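PDB 7JQE: ESAT-6/WXG100 secretion system protein from Streptococcus gallolyticus, which is EsaA, a membrane subunit of the bacterial type VIIb secretion system, which transports protein toxins out of the cell, here seen in its extracellular region. Local coordinates for the interface of chains A and B. Sequence-based numbering; all coordinates share one arbitrary frame. Chains: chain A/B, ESAT-6/WXG100 secretion system protein.

The interface of chains A and B. Residues chain A 119, 122-123, 126, 479; chain B 475, 478-479, 482.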
ATOM      1  N   LEU A 119      31.698  56.651  13.800  1.00 98.58           N
ATOM      2  CA  LEU A 119      30.804  55.691  14.436  1.00 95.74           C
ATOM      3  C   LEU A 119      29.448  55.670  13.745  1.00 94.71           C
ATOM      4  O   LEU A 119      28.840  54.605  13.584  1.00 83.26           O
ATOM      5  CB  LEU A 119      30.651  56.022  15.922  1.00 87.65           C
ATOM      6  CG  LEU A 119      29.681  55.155  16.725  1.00 85.63           C
ATOM      7  CD1 LEU A 119      30.086  53.688  16.657  1.00 89.93           C
ATOM      8  CD2 LEU A 119      29.603  55.621  18.168  1.00 86.68           C
ATOM      9  N   GLU A 122      29.472  53.322  10.788  1.00 99.16           N
ATOM     10  CA  GLU A 122      29.463  51.936  11.242  1.00 89.63           C
ATOM     11  C   GLU A 122      28.062  51.507  11.656  1.00 92.87           C
ATOM     12  O   GLU A 122      27.647  50.371  11.390  1.00 94.29           O
ATOM     13  CB  GLU A 122      30.442  51.755  12.399  1.00 90.05           C
ATOM     14  CG  GLU A 122      31.896  51.989  12.027  1.00 97.24           C
ATOM     15  CD  GLU A 122      32.457  50.887  11.149  1.00109.59           C
ATOM     16  OE1 GLU A 122      31.805  49.827  11.031  1.00110.89           O
ATOM     17  OE2 GLU A 122      33.551  51.081  10.578  1.00116.14           O
ATOM     18  N   VAL A 123      27.316  52.402  12.307  1.00 88.52           N
ATOM     19  CA  VAL A 123      25.954  52.070  12.714  1.00 83.60           C
ATOM     20  C   VAL A 123      25.044  51.954  11.499  1.00 82.83           C
ATOM     21  O   VAL A 123      24.118  51.135  11.479  1.00 83.97           O
ATOM     22  CB  VAL A 123      25.423  53.108  13.716  1.00 86.44           C
ATOM     23  CG1 VAL A 123      23.956  52.843  14.013  1.00 76.42           C
ATOM     24  CG2 VAL A 123      26.245  53.081  14.996  1.00 78.91           C
ATOM     25  N   THR A 126      25.631  48.363   9.952  1.00 74.50           N
ATOM     26  CA  THR A 126      24.995  47.256  10.659  1.00 78.38           C
ATOM     27  C   THR A 126      23.480  47.320  10.536  1.00 73.13           C
ATOM     28  O   THR A 126      22.819  46.278  10.494  1.00 78.01           O
ATOM     29  CB  THR A 126      25.402  47.255  12.134  1.00 79.31           C
ATOM     30  OG1 THR A 126      24.676  48.273  12.830  1.00 89.43           O
ATOM     31  CG2 THR A 126      26.889  47.512  12.279  1.00 73.92           C
ATOM     32  N   LEU A 479      17.665  50.802  15.834  1.00 77.53           N
ATOM     33  CA  LEU A 479      18.892  51.251  15.185  1.00 72.96           C
ATOM     34  C   LEU A 479      18.686  52.579  14.469  1.00 79.82           C
ATOM     35  O   LEU A 479      19.574  53.439  14.481  1.00 81.27           O
ATOM     36  CB  LEU A 479      19.394  50.188  14.214  1.00 71.45           C
ATOM     37  CG  LEU A 479      19.898  48.896  14.857  1.00 77.24           C
ATOM     38  CD1 LEU A 479      19.830  47.741  13.864  1.00 68.63           C
ATOM     39  CD2 LEU A 479      21.312  49.081  15.376  1.00 70.81           C
TER
ATOM     40  N   LEU B 475      26.818  40.487  13.531  1.00 67.17           N
ATOM     41  CA  LEU B 475      26.022  41.562  14.113  1.00 67.19           C
ATOM     42  C   LEU B 475      26.472  41.865  15.537  1.00 78.55           C
ATOM     43  O   LEU B 475      26.692  43.028  15.900  1.00 77.14           O
ATOM     44  CB  LEU B 475      24.537  41.202  14.077  1.00 65.59           C
ATOM     45  CG  LEU B 475      23.884  41.231  12.692  1.00 72.68           C
ATOM     46  CD1 LEU B 475      22.448  40.703  12.731  1.00 63.33           C
ATOM     47  CD2 LEU B 475      23.931  42.644  12.122  1.00 67.35           C
ATOM     48  N   GLU B 478      29.945  43.663  15.610  1.00 78.61           N
ATOM     49  CA  GLU B 478      29.912  45.065  15.209  1.00 80.82           C
ATOM     50  C   GLU B 478      29.237  45.932  16.266  1.00 79.48           C
ATOM     51  O   GLU B 478      29.646  47.078  16.491  1.00 80.45           O
ATOM     52  CB  GLU B 478      29.213  45.204  13.857  1.00 72.97           C
ATOM     53  CG  GLU B 478      29.992  44.573  12.715  1.00 81.33           C
ATOM     54  CD  GLU B 478      29.280  44.676  11.380  1.00 88.56           C
ATOM     55  OE1 GLU B 478      28.129  45.160  11.351  1.00 87.86           O
ATOM     56  OE2 GLU B 478      29.874  44.268  10.357  1.00 92.91           O
ATOM     57  N   LEU B 479      28.204  45.405  16.927  1.00 77.53           N
ATOM     58  CA  LEU B 479      27.554  46.166  17.988  1.00 72.96           C
ATOM     59  C   LEU B 479      28.461  46.306  19.204  1.00 79.82           C
ATOM     60  O   LEU B 479      28.487  47.363  19.845  1.00 81.27           O
ATOM     61  CB  LEU B 479      26.233  45.510  18.374  1.00 71.45           C
ATOM     62  CG  LEU B 479      25.138  45.563  17.309  1.00 77.24           C
ATOM     63  CD1 LEU B 479      24.123  44.446  17.528  1.00 68.63           C
ATOM     64  CD2 LEU B 479      24.459  46.920  17.316  1.00 70.81           C
ATOM     65  N   GLU B 482      31.018  48.883  18.372  1.00 78.62           N
ATOM     66  CA  GLU B 482      30.450  50.227  18.400  1.00 79.10           C
ATOM     67  C   GLU B 482      30.312  50.736  19.830  1.00 91.55           C
ATOM     68  O   GLU B 482      30.567  51.917  20.104  1.00 89.13           O
ATOM     69  CB  GLU B 482      29.102  50.238  17.678  1.00 77.58           C
ATOM     70  CG  GLU B 482      29.219  50.042  16.167  1.00 77.17           C
ATOM     71  CD  GLU B 482      28.052  49.271  15.573  1.00 82.63           C
ATOM     72  OE1 GLU B 482      27.105  48.952  16.319  1.00 84.38           O
ATOM     73  OE2 GLU B 482      28.085  48.979  14.361  1.00 74.92           O
TER
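A:Leu119 and A:Thr126 of helix 102-135 face B:Glu482 and B:Glu478 of helix 462-491, the two helices running nearly antiparallel, with CA of A:Leu119 6.8 Å from CA of B:Glu482. This helix-helix patch belongs to a two-fold interface between copies of EsaA, so its twin exists with the chains exchanged; the symmetry is compatible with a homodimer but does not prove one.

The opposite chain buries 75 Å² of B:Glu482 and 60 Å² of A:Thr126, more than for their neighbours here. CG of B:Glu482 lies anti to the carbonyl carbon (chi1 -69°), and a bend at chi2 (146°) brings the carboxylate over the chain A helix. Its aliphatic stem packs against one branch of A:Leu119, with CD1 3.7 Å from CB of B:Glu482.

The methyl CG2 of A:Thr126 enters between the two glutamates, lying 3.6 Å from CB of B:Glu478, whose extended side chain runs past it in the opposite direction. Contacts of this methyl with both carboxylates are modelled too short to be trusted. An intrahelical bond from hydroxyl OG1 to the backbone O of A:Val123, 3.2 Å long and tilted 33° from the carbonyl plane, probably helps hold the threonine's rotation.

OE1 of A:Glu122 is 5.1 Å from OE2 of B:Glu482, a proximity of acids that might favour proton uptake. Near the two-fold axis, the equivalent CD2 methyls of A:Leu479 and B:Leu479 come only loosely together, 4.3 Å apart.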